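Long-range contacts in probable amidase (PDB 2DC0), which is of unknown detailed function but probably belongs to the amidase signature family, whose alpha/beta fold is built round a large mixed beta sheet: residues L68-F76 and I159-D167; L91-A100 and R190-P198. All coordinates share one frame; numbering follows the deposited sequence.

Contact 1: residues L68-F76 and I159-D167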
ATOM      1  N   LEU A  68      27.531   9.411 -22.602  1.00 20.31           N
ATOM      2  CA  LEU A  68      26.268  10.120 -22.819  1.00 20.04           C
ATOM      3  C   LEU A  68      26.063  11.224 -21.780  1.00 18.29           C
ATOM      4  O   LEU A  68      26.083  10.968 -20.575  1.00 17.50           O
ATOM      5  CB  LEU A  68      25.095   9.133 -22.776  1.00 19.20           C
ATOM      6  CG  LEU A  68      25.174   7.983 -23.791  1.00 18.66           C
ATOM      7  CD1 LEU A  68      24.011   7.025 -23.601  1.00 17.11           C
ATOM      8  CD2 LEU A  68      25.183   8.552 -25.198  1.00 17.26           C
ATOM      9  N   PRO A  69      25.857  12.471 -22.241  1.00 19.32           N
ATOM     10  CA  PRO A  69      25.646  13.629 -21.368  1.00 18.18           C
ATOM     11  C   PRO A  69      24.247  13.656 -20.759  1.00 18.90           C
ATOM     12  O   PRO A  69      23.249  13.625 -21.481  1.00 18.50           O
ATOM     13  CB  PRO A  69      25.901  14.806 -22.305  1.00 18.71           C
ATOM     14  CG  PRO A  69      25.321  14.311 -23.590  1.00 21.28           C
ATOM     15  CD  PRO A  69      25.812  12.873 -23.662  1.00 20.43           C
ATOM     16  N   LEU A  70      24.193  13.700 -19.429  1.00 16.09           N
ATOM     17  CA  LEU A  70      22.933  13.737 -18.682  1.00 17.78           C
ATOM     18  C   LEU A  70      23.025  14.799 -17.597  1.00 16.43           C
ATOM     19  O   LEU A  70      24.121  15.175 -17.190  1.00 17.62           O
ATOM     20  CB  LEU A  70      22.653  12.390 -17.996  1.00 18.19           C
ATOM     21  CG  LEU A  70      22.104  11.196 -18.784  1.00 20.17           C
ATOM     22  CD1 LEU A  70      23.055  10.818 -19.898  1.00 22.35           C
ATOM     23  CD2 LEU A  70      21.913  10.018 -17.829  1.00 20.92           C
ATOM     24  N   THR A  71      21.874  15.277 -17.130  1.00 15.04           N
ATOM     25  CA  THR A  71      21.830  16.269 -16.059  1.00 14.94           C
ATOM     26  C   THR A  71      21.146  15.622 -14.852  1.00 16.37           C
ATOM     27  O   THR A  71      20.497  14.580 -14.988  1.00 16.42           O
ATOM     28  CB  THR A  71      21.045  17.535 -16.489  1.00 15.10           C
ATOM     29  OG1 THR A  71      19.719  17.165 -16.876  1.00 16.08           O
ATOM     30  CG2 THR A  71      21.734  18.221 -17.671  1.00 16.66           C
ATOM     31  N   VAL A  72      21.288  16.240 -13.680  1.00 15.84           N
ATOM     32  CA  VAL A  72      20.717  15.710 -12.439  1.00 16.44           C
ATOM     33  C   VAL A  72      20.041  16.791 -11.602  1.00 16.27           C
ATOM     34  O   VAL A  72      20.647  17.830 -11.330  1.00 16.18           O
ATOM     35  CB  VAL A  72      21.822  15.063 -11.559  1.00 16.29           C
ATOM     36  CG1 VAL A  72      21.226  14.557 -10.250  1.00 15.31           C
ATOM     37  CG2 VAL A  72      22.496  13.923 -12.319  1.00 15.68           C
ATOM     38  N   LYS A  73      18.799  16.541 -11.184  1.00 15.19           N
ATOM     39  CA  LYS A  73      18.043  17.489 -10.354  1.00 16.54           C
ATOM     40  C   LYS A  73      18.896  17.848  -9.137  1.00 17.06           C
ATOM     41  O   LYS A  73      19.499  16.962  -8.533  1.00 16.85           O
ATOM     42  CB  LYS A  73      16.728  16.845  -9.904  1.00 16.66           C
ATOM     43  CG  LYS A  73      15.778  17.780  -9.168  1.00 18.52           C
ATOM     44  CD  LYS A  73      14.496  17.047  -8.828  1.00 16.16           C
ATOM     45  CE  LYS A  73      13.413  17.986  -8.328  1.00 18.76           C
ATOM     46  NZ  LYS A  73      12.160  17.230  -8.024  1.00 17.14           N
ATOM     47  N   ASP A  74      18.918  19.123  -8.746  1.00 17.04           N
ATOM     48  CA  ASP A  74      19.771  19.549  -7.635  1.00 18.56           C
ATOM     49  C   ASP A  74      19.452  19.137  -6.198  1.00 18.71           C
ATOM     50  O   ASP A  74      19.698  19.907  -5.270  1.00 21.18           O
ATOM     51  CB  ASP A  74      19.992  21.071  -7.678  1.00 18.67           C
ATOM     52  CG  ASP A  74      21.275  21.490  -6.970  1.00 20.25           C
ATOM     53  OD1 ASP A  74      22.247  20.703  -7.003  1.00 20.88           O
ATOM     54  OD2 ASP A  74      21.328  22.603  -6.397  1.00 18.88           O
ATOM     55  N   LEU A  75      18.919  17.934  -6.008  1.00 18.28           N
ATOM     56  CA  LEU A  75      18.666  17.425  -4.661  1.00 17.79           C
ATOM     57  C   LEU A  75      19.452  16.128  -4.507  1.00 18.76           C
ATOM     58  O   LEU A  75      19.517  15.551  -3.421  1.00 19.61           O
ATOM     59  CB  LEU A  75      17.169  17.191  -4.408  1.00 17.71           C
ATOM     60  CG  LEU A  75      16.333  16.286  -5.321  1.00 18.77           C
ATOM     61  CD1 LEU A  75      16.683  14.821  -5.113  1.00 20.19           C
ATOM     62  CD2 LEU A  75      14.859  16.524  -4.992  1.00 16.66           C
ATOM     63  N   PHE A  76      20.043  15.682  -5.617  1.00 17.65           N
ATOM     64  CA  PHE A  76      20.867  14.475  -5.670  1.00 16.48           C
ATOM     65  C   PHE A  76      22.338  14.913  -5.646  1.00 17.92           C
ATOM     66  O   PHE A  76      22.792  15.641  -6.532  1.00 19.00           O
ATOM     67  CB  PHE A  76      20.651  13.706  -6.982  1.00 16.15           C
ATOM     68  CG  PHE A  76      19.346  12.960  -7.070  1.00 18.03           C
ATOM     69  CD1 PHE A  76      19.142  11.789  -6.343  1.00 17.03           C
ATOM     70  CD2 PHE A  76      18.339  13.400  -7.928  1.00 18.20           C
ATOM     71  CE1 PHE A  76      17.950  11.062  -6.476  1.00 19.96           C
ATOM     72  CE2 PHE A  76      17.147  12.684  -8.069  1.00 18.71           C
ATOM     73  CZ  PHE A  76      16.950  11.514  -7.343  1.00 17.93           C
ATOM     74  N   ILE A 159      19.538  20.006 -23.761  1.00 18.18           N
ATOM     75  CA  ILE A 159      20.642  20.315 -22.853  1.00 17.48           C
ATOM     76  C   ILE A 159      20.867  19.011 -22.096  1.00 18.72           C
ATOM     77  O   ILE A 159      20.421  18.838 -20.956  1.00 18.16           O
ATOM     78  CB  ILE A 159      20.264  21.450 -21.879  1.00 16.94           C
ATOM     79  CG1 ILE A 159      19.829  22.689 -22.675  1.00 18.04           C
ATOM     80  CG2 ILE A 159      21.453  21.793 -20.993  1.00 17.20           C
ATOM     81  CD1 ILE A 159      19.096  23.753 -21.861  1.00 23.38           C
ATOM     82  N   GLY A 160      21.565  18.086 -22.748  1.00 18.48           N
ATOM     83  CA  GLY A 160      21.782  16.777 -22.160  1.00 17.65           C
ATOM     84  C   GLY A 160      20.714  15.916 -22.807  1.00 17.78           C
ATOM     85  O   GLY A 160      19.688  16.446 -23.241  1.00 19.60           O
ATOM     86  N   LEU A 161      20.933  14.606 -22.869  1.00 17.78           N
ATOM     87  CA  LEU A 161      19.993  13.682 -23.512  1.00 18.77           C
ATOM     88  C   LEU A 161      18.884  13.154 -22.595  1.00 18.05           C
ATOM     89  O   LEU A 161      17.880  12.625 -23.068  1.00 18.62           O
ATOM     90  CB  LEU A 161      20.764  12.497 -24.105  1.00 21.15           C
ATOM     91  CG  LEU A 161      21.802  12.821 -25.186  1.00 24.08           C
ATOM     92  CD1 LEU A 161      22.613  11.565 -25.546  1.00 27.08           C
ATOM     93  CD2 LEU A 161      21.079  13.350 -26.408  1.00 24.97           C
ATOM     94  N   ALA A 162      19.068  13.300 -21.291  1.00 15.54           N
ATOM     95  CA  ALA A 162      18.087  12.837 -20.324  1.00 14.89           C
ATOM     96  C   ALA A 162      18.412  13.457 -18.983  1.00 15.22           C
ATOM     97  O   ALA A 162      19.452  14.093 -18.828  1.00 15.04           O
ATOM     98  CB  ALA A 162      18.119  11.310 -20.217  1.00 13.76           C
ATOM     99  N   SER A 163      17.533  13.266 -18.009  1.00 13.96           N
ATOM    100  CA  SER A 163      17.772  13.828 -16.696  1.00 15.81           C
ATOM    101  C   SER A 163      17.162  12.973 -15.598  1.00 15.97           C
ATOM    102  O   SER A 163      16.266  12.157 -15.847  1.00 15.27           O
ATOM    103  CB  SER A 163      17.210  15.248 -16.628  1.00 14.66           C
ATOM    104  OG  SER A 163      17.629  15.892 -15.439  1.00 15.70           O
ATOM    105  N   LEU A 164      17.671  13.153 -14.384  1.00 16.35           N
ATOM    106  CA  LEU A 164      17.181  12.418 -13.220  1.00 16.12           C
ATOM    107  C   LEU A 164      16.484  13.396 -12.279  1.00 15.82           C
ATOM    108  O   LEU A 164      17.058  14.409 -11.897  1.00 15.07           O
ATOM    109  CB  LEU A 164      18.347  11.749 -12.484  1.00 16.04           C
ATOM    110  CG  LEU A 164      18.020  11.100 -11.135  1.00 16.50           C
ATOM    111  CD1 LEU A 164      17.060   9.943 -11.331  1.00 18.93           C
ATOM    112  CD2 LEU A 164      19.314  10.616 -10.475  1.00 17.45           C
ATOM    113  N   GLY A 165      15.246  13.089 -11.911  1.00 15.54           N
ATOM    114  CA  GLY A 165      14.507  13.954 -11.010  1.00 15.86           C
ATOM    115  C   GLY A 165      13.733  13.134  -9.999  1.00 14.85           C
ATOM    116  O   GLY A 165      13.978  11.934  -9.874  1.00 14.00           O
ATOM    117  N   THR A 166      12.821  13.768  -9.262  1.00 15.32           N
ATOM    118  CA  THR A 166      12.006  13.046  -8.283  1.00 14.34           C
ATOM    119  C   THR A 166      10.534  13.389  -8.458  1.00 14.52           C
ATOM    120  O   THR A 166      10.189  14.382  -9.092  1.00 13.43           O
ATOM    121  CB  THR A 166      12.408  13.344  -6.808  1.00 12.95           C
ATOM    122  OG1 THR A 166      12.249  14.739  -6.525  1.00 15.03           O
ATOM    123  CG2 THR A 166      13.855  12.917  -6.550  1.00 14.11           C
ATOM    124  N   ASP A 167       9.670  12.551  -7.899  1.00 15.80           N
ATOM    125  CA  ASP A 167       8.231  12.760  -7.998  1.00 16.14           C
ATOM    126  C   ASP A 167       7.603  12.303  -6.688  1.00 16.87           C
ATOM    127  O   ASP A 167       7.691  11.129  -6.323  1.00 15.37           O
ATOM    128  CB  ASP A 167       7.679  11.942  -9.172  1.00 14.52           C
ATOM    129  CG  ASP A 167       6.205  12.208  -9.441  1.00 17.08           C
ATOM    130  OD1 ASP A 167       5.396  12.120  -8.494  1.00 15.12           O
ATOM    131  OD2 ASP A 167       5.856  12.491 -10.607  1.00 17.14           O
TER
HETATM  132  O   HOH W   1      19.158  16.870 -19.466  1.00 14.86           O
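The ring of Phe76 is clamped between two leucines. Leu164 CD2 stands over the centre of one face, 3.8 Å from the ring centroid and 11° off the normal, a close CH-pi contact. Leu75 CD1 covers the opposite face, while the backbone carbonyl group of Gly165 meets the edge. Thr166 CG2 comes in obliquely, 3.5 Å from Phe76 CZ, as the two side chains slide past each other in opposite directions.

The backbone ladder leading up to this ring sets the register. Strands 69-73 and 163-166 lie parallel, 17° apart, with Thr71 beside Ser163 and Val72 beside Leu164. Leu161 N donates to Pro69 O at 2.9 Å, almost straight. Thr71 bonds through both its backbone N-H, to Ala162 O, and its C=O, which receives Leu164 N. Lys73 N closes the series on Leu164 O at 2.8 Å. The buried N-H of Ala162 has no partner in the model.

Val72 and Leu164 point to the face covered by helix 99-106. On the other face Thr71 OG1 and Ser163 OG share a 2.8 Å hydrogen bond; Ser163 OG also bonds Ser151, and a water joins Thr71 OG1 to the carbonyls of Ile159 and Ala162. Lys73 sends its CG anti to the backbone N (chi1 -173°) and stays extended, which carries NZ past Gly165 to Thr166 OG1, at 2.9 Å. Ser147 and Ser148 grip the same NZ.

The lysine at the end of a central parallel strand, bonded to Ser147, is consistent with the Lys and Ser of the Ser-Ser-Lys triad known in amidase signature proteins.

Contact 2: residues L91-A100 and R190-P198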
ATOM      1  N   LEU A  91      20.879  22.749   4.629  1.00 24.83           N
ATOM      2  CA  LEU A  91      20.281  21.444   4.373  1.00 26.03           C
ATOM      3  C   LEU A  91      20.820  20.384   5.330  1.00 26.63           C
ATOM      4  O   LEU A  91      21.913  20.531   5.884  1.00 26.08           O
ATOM      5  CB  LEU A  91      20.570  21.012   2.928  1.00 25.06           C
ATOM      6  CG  LEU A  91      20.053  21.945   1.824  1.00 26.10           C
ATOM      7  CD1 LEU A  91      20.508  21.437   0.467  1.00 26.34           C
ATOM      8  CD2 LEU A  91      18.532  22.026   1.891  1.00 25.32           C
ATOM      9  N   PRO A  92      20.054  19.303   5.545  1.00 26.17           N
ATOM     10  CA  PRO A  92      20.510  18.237   6.443  1.00 26.95           C
ATOM     11  C   PRO A  92      21.765  17.635   5.824  1.00 27.17           C
ATOM     12  O   PRO A  92      22.041  17.857   4.650  1.00 25.60           O
ATOM     13  CB  PRO A  92      19.345  17.249   6.437  1.00 26.77           C
ATOM     14  CG  PRO A  92      18.160  18.117   6.154  1.00 27.58           C
ATOM     15  CD  PRO A  92      18.681  19.045   5.082  1.00 25.96           C
ATOM     16  N   PRO A  93      22.531  16.857   6.602  1.00 28.23           N
ATOM     17  CA  PRO A  93      23.755  16.235   6.090  1.00 28.74           C
ATOM     18  C   PRO A  93      23.485  15.236   4.965  1.00 28.22           C
ATOM     19  O   PRO A  93      22.586  14.399   5.057  1.00 27.20           O
ATOM     20  CB  PRO A  93      24.343  15.569   7.333  1.00 30.07           C
ATOM     21  CG  PRO A  93      23.123  15.207   8.117  1.00 31.65           C
ATOM     22  CD  PRO A  93      22.274  16.444   7.993  1.00 29.41           C
ATOM     23  N   LEU A  94      24.267  15.337   3.898  1.00 27.27           N
ATOM     24  CA  LEU A  94      24.123  14.443   2.758  1.00 27.03           C
ATOM     25  C   LEU A  94      25.484  13.925   2.331  1.00 25.53           C
ATOM     26  O   LEU A  94      26.500  14.577   2.547  1.00 25.32           O
ATOM     27  CB  LEU A  94      23.480  15.184   1.586  1.00 26.65           C
ATOM     28  CG  LEU A  94      22.028  15.625   1.776  1.00 28.40           C
ATOM     29  CD1 LEU A  94      21.649  16.621   0.692  1.00 28.06           C
ATOM     30  CD2 LEU A  94      21.113  14.407   1.738  1.00 27.91           C
ATOM     31  N   PRO A  95      25.520  12.734   1.721  1.00 25.63           N
ATOM     32  CA  PRO A  95      26.792  12.167   1.272  1.00 25.58           C
ATOM     33  C   PRO A  95      27.286  12.895   0.021  1.00 25.83           C
ATOM     34  O   PRO A  95      26.577  13.737  -0.541  1.00 24.49           O
ATOM     35  CB  PRO A  95      26.439  10.706   1.006  1.00 25.39           C
ATOM     36  CG  PRO A  95      25.016  10.804   0.536  1.00 25.28           C
ATOM     37  CD  PRO A  95      24.420  11.773   1.526  1.00 24.48           C
ATOM     38  N   GLU A  96      28.500  12.569  -0.410  1.00 25.58           N
ATOM     39  CA  GLU A  96      29.097  13.204  -1.584  1.00 26.75           C
ATOM     40  C   GLU A  96      28.373  12.849  -2.885  1.00 26.26           C
ATOM     41  O   GLU A  96      28.362  13.634  -3.833  1.00 25.93           O
ATOM     42  CB  GLU A  96      30.572  12.802  -1.698  1.00 29.50           C
ATOM     43  CG  GLU A  96      31.286  13.393  -2.911  1.00 33.38           C
ATOM     44  CD  GLU A  96      32.724  12.910  -3.039  1.00 34.66           C
ATOM     45  OE1 GLU A  96      32.959  11.694  -2.890  1.00 37.05           O
ATOM     46  OE2 GLU A  96      33.612  13.745  -3.305  1.00 35.21           O
ATOM     47  N   GLU A  97      27.771  11.665  -2.921  1.00 25.12           N
ATOM     48  CA  GLU A  97      27.071  11.210  -4.110  1.00 24.33           C
ATOM     49  C   GLU A  97      25.862  10.353  -3.761  1.00 24.72           C
ATOM     50  O   GLU A  97      25.940   9.479  -2.892  1.00 24.51           O
ATOM     51  CB  GLU A  97      28.023  10.405  -4.989  1.00 24.82           C
ATOM     52  CG  GLU A  97      27.375   9.785  -6.201  1.00 25.18           C
ATOM     53  CD  GLU A  97      28.361   8.988  -7.025  1.00 28.08           C
ATOM     54  OE1 GLU A  97      29.014   8.083  -6.457  1.00 27.80           O
ATOM     55  OE2 GLU A  97      28.486   9.264  -8.238  1.00 25.86           O
ATOM     56  N   ALA A  98      24.748  10.607  -4.440  1.00 21.83           N
ATOM     57  CA  ALA A  98      23.524   9.852  -4.210  1.00 20.93           C
ATOM     58  C   ALA A  98      23.661   8.486  -4.863  1.00 20.82           C
ATOM     59  O   ALA A  98      24.374   8.327  -5.857  1.00 21.91           O
ATOM     60  CB  ALA A  98      22.327  10.597  -4.797  1.00 19.24           C
ATOM     61  N   ARG A  99      22.977   7.495  -4.306  1.00 21.11           N
ATOM     62  CA  ARG A  99      23.044   6.144  -4.848  1.00 21.60           C
ATOM     63  C   ARG A  99      22.595   6.083  -6.301  1.00 20.61           C
ATOM     64  O   ARG A  99      23.217   5.405  -7.120  1.00 22.58           O
ATOM     65  CB  ARG A  99      22.180   5.191  -4.022  1.00 21.52           C
ATOM     66  CG  ARG A  99      22.320   3.742  -4.449  1.00 26.58           C
ATOM     67  CD  ARG A  99      23.680   3.195  -4.048  1.00 31.64           C
ATOM     68  NE  ARG A  99      23.881   1.815  -4.488  1.00 35.44           N
ATOM     69  CZ  ARG A  99      24.222   1.460  -5.725  1.00 35.97           C
ATOM     70  NH1 ARG A  99      24.406   2.381  -6.659  1.00 36.17           N
ATOM     71  NH2 ARG A  99      24.383   0.180  -6.030  1.00 37.01           N
ATOM     72  N   ALA A 100      21.511   6.781  -6.624  1.00 19.13           N
ATOM     73  CA  ALA A 100      21.000   6.773  -7.992  1.00 18.80           C
ATOM     74  C   ALA A 100      21.999   7.378  -8.974  1.00 17.83           C
ATOM     75  O   ALA A 100      22.079   6.956 -10.127  1.00 18.17           O
ATOM     76  CB  ALA A 100      19.668   7.519  -8.062  1.00 17.35           C
ATOM     77  N   ARG A 190      11.727   1.332  -6.309  1.00 22.09           N
ATOM     78  CA  ARG A 190      12.486   0.611  -7.323  1.00 23.92           C
ATOM     79  C   ARG A 190      13.840   1.288  -7.574  1.00 23.27           C
ATOM     80  O   ARG A 190      14.858   0.614  -7.728  1.00 22.50           O
ATOM     81  CB  ARG A 190      11.691   0.509  -8.623  1.00 24.71           C
ATOM     82  CG  ARG A 190      12.340  -0.405  -9.644  1.00 29.68           C
ATOM     83  CD  ARG A 190      11.482  -0.535 -10.885  1.00 31.52           C
ATOM     84  NE  ARG A 190      10.242  -1.273 -10.638  1.00 34.36           N
ATOM     85  CZ  ARG A 190      10.172  -2.588 -10.452  1.00 34.42           C
ATOM     86  NH1 ARG A 190      11.274  -3.328 -10.480  1.00 32.68           N
ATOM     87  NH2 ARG A 190       8.995  -3.169 -10.255  1.00 33.44           N
ATOM     88  N   VAL A 191      13.847   2.616  -7.617  1.00 21.66           N
ATOM     89  CA  VAL A 191      15.087   3.364  -7.813  1.00 20.90           C
ATOM     90  C   VAL A 191      15.447   3.951  -6.451  1.00 21.95           C
ATOM     91  O   VAL A 191      14.643   4.648  -5.833  1.00 20.97           O
ATOM     92  CB  VAL A 191      14.916   4.503  -8.847  1.00 21.13           C
ATOM     93  CG1 VAL A 191      16.211   5.301  -8.965  1.00 19.47           C
ATOM     94  CG2 VAL A 191      14.548   3.916 -10.205  1.00 18.24           C
ATOM     95  N   SER A 192      16.653   3.654  -5.980  1.00 20.39           N
ATOM     96  CA  SER A 192      17.088   4.127  -4.673  1.00 21.17           C
ATOM     97  C   SER A 192      17.160   5.634  -4.512  1.00 20.57           C
ATOM     98  O   SER A 192      17.652   6.348  -5.386  1.00 22.55           O
ATOM     99  CB  SER A 192      18.453   3.537  -4.317  1.00 20.84           C
ATOM    100  OG  SER A 192      18.915   4.077  -3.094  1.00 20.58           O
ATOM    101  N   LEU A 193      16.663   6.107  -3.376  1.00 20.55           N
ATOM    102  CA  LEU A 193      16.698   7.522  -3.051  1.00 20.00           C
ATOM    103  C   LEU A 193      17.724   7.758  -1.946  1.00 20.88           C
ATOM    104  O   LEU A 193      17.727   8.803  -1.291  1.00 21.36           O
ATOM    105  CB  LEU A 193      15.313   8.003  -2.611  1.00 18.21           C
ATOM    106  CG  LEU A 193      14.397   8.401  -3.775  1.00 19.04           C
ATOM    107  CD1 LEU A 193      12.971   8.596  -3.284  1.00 18.93           C
ATOM    108  CD2 LEU A 193      14.927   9.682  -4.417  1.00 18.65           C
ATOM    109  N   GLU A 194      18.592   6.771  -1.736  1.00 21.70           N
ATOM    110  CA  GLU A 194      19.639   6.865  -0.718  1.00 22.61           C
ATOM    111  C   GLU A 194      20.626   7.981  -1.084  1.00 20.59           C
ATOM    112  O   GLU A 194      21.064   8.084  -2.231  1.00 19.97           O
ATOM    113  CB  GLU A 194      20.388   5.527  -0.614  1.00 25.70           C
ATOM    114  CG  GLU A 194      21.513   5.503   0.412  1.00 31.36           C
ATOM    115  CD  GLU A 194      22.347   4.228   0.333  1.00 35.67           C
ATOM    116  OE1 GLU A 194      21.762   3.124   0.284  1.00 37.81           O
ATOM    117  OE2 GLU A 194      23.590   4.325   0.328  1.00 39.43           O
ATOM    118  N   GLY A 195      20.960   8.821  -0.107  1.00 20.54           N
ATOM    119  CA  GLY A 195      21.900   9.903  -0.337  1.00 19.14           C
ATOM    120  C   GLY A 195      21.294  11.153  -0.945  1.00 20.41           C
ATOM    121  O   GLY A 195      21.979  12.157  -1.122  1.00 19.74           O
ATOM    122  N   ALA A 196      20.007  11.096  -1.270  1.00 20.22           N
ATOM    123  CA  ALA A 196      19.316  12.236  -1.853  1.00 21.03           C
ATOM    124  C   ALA A 196      18.511  12.968  -0.786  1.00 21.38           C
ATOM    125  O   ALA A 196      18.056  12.364   0.190  1.00 21.18           O
ATOM    126  CB  ALA A 196      18.386  11.771  -2.966  1.00 20.56           C
ATOM    127  N   LEU A 197      18.337  14.271  -0.972  1.00 19.89           N
ATOM    128  CA  LEU A 197      17.566  15.061  -0.024  1.00 20.31           C
ATOM    129  C   LEU A 197      16.117  14.601  -0.097  1.00 20.68           C
ATOM    130  O   LEU A 197      15.495  14.657  -1.151  1.00 20.95           O
ATOM    131  CB  LEU A 197      17.631  16.546  -0.374  1.00 19.63           C
ATOM    132  CG  LEU A 197      16.721  17.424   0.481  1.00 17.87           C
ATOM    133  CD1 LEU A 197      17.250  17.476   1.918  1.00 19.08           C
ATOM    134  CD2 LEU A 197      16.660  18.820  -0.105  1.00 18.50           C
ATOM    135  N   PRO A 198      15.562  14.131   1.022  1.00 21.03           N
ATOM    136  CA  PRO A 198      14.167  13.684   0.982  1.00 19.28           C
ATOM    137  C   PRO A 198      13.144  14.807   1.189  1.00 20.00           C
ATOM    138  O   PRO A 198      13.475  15.896   1.667  1.00 17.21           O
ATOM    139  CB  PRO A 198      14.114  12.639   2.095  1.00 22.27           C
ATOM    140  CG  PRO A 198      15.090  13.178   3.108  1.00 21.93           C
ATOM    141  CD  PRO A 198      16.238  13.698   2.260  1.00 21.00           C
TER
HETATM  142  O   HOH W   2      19.757   8.066  -4.776  1.00 20.62           O
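Gly195 presents its backbone to the pyrrolidine ring of Pro95, whose CG lies 3.4 Å from Gly195 CA. Beside it, Leu94 CD2 rests on Gly195 O at 3.7 Å, an apolar cover for a buried carbonyl oxygen that has no polar partner in the model. Leu94 CD1 continues to Leu197 CB, and Leu197 spreads its branches further: CD1 against Pro92 CD at 3.8 Å, where the two side chains cross at about a right angle, and CD2 against Leu91 CD2.

The polar half of the contact lies at the start of helix 99-106. Arg99 N donates to Glu194 O at 2.9 Å with an angle of 169° at the hydrogen, and one water accepts from Ala100 N while donating to both Ser192 O and Glu194 O. The helix start is thus tied to the loop once directly, through Arg99 N, and once through the water. The aliphatic start of Arg99 also lies against Ser192, CB to OG 3.6 Å.

A second layer fixes these acceptors. Ser192 OG, anti to its own N (chi1 176°), reaches forward along the chain and accepts Glu194 N at 3.0 Å, an ST turn. It overlaps a type II beta turn, Leu193 to Ala196, with Gly195 at the third position that glycine commonly takes. Further out, backbone hydrogen bonds join Ala98 with Pro77 and Leu197 with Leu75, and Pro92 packs on Ile296 of helix 281-296.

Overall, an ST turn overlapping a type II turn meets a helix N-terminus with Ala98 at the N-cap, and a loop carbonyl and a water satisfy the first helical N-H groups.

How the contacts relate
Contacts 1 and 2 have centres 14 Å apart and meet through the residues that follow strand 69-73. Leu75 O and Leu197 N, 3.0 Å apart, probably form a hydrogen bond, and Phe76 CD1 packs on Ala196 CB at 3.5 Å and on Ala98 CB at 3.7 Å. Their segments alternate along the chain: strand 69-73 passes through 91-100 into helix 99-106, which leads on to strand 110-115 in a parallel beta-alpha-beta unit. Contact 1 is the deeper, about 10 Å from the chain centre against about 17 Å, both measured between centres. It holds the Lys73-Ser147 pair, which resembles part of the family's active site; contact 2 lies toward the periphery.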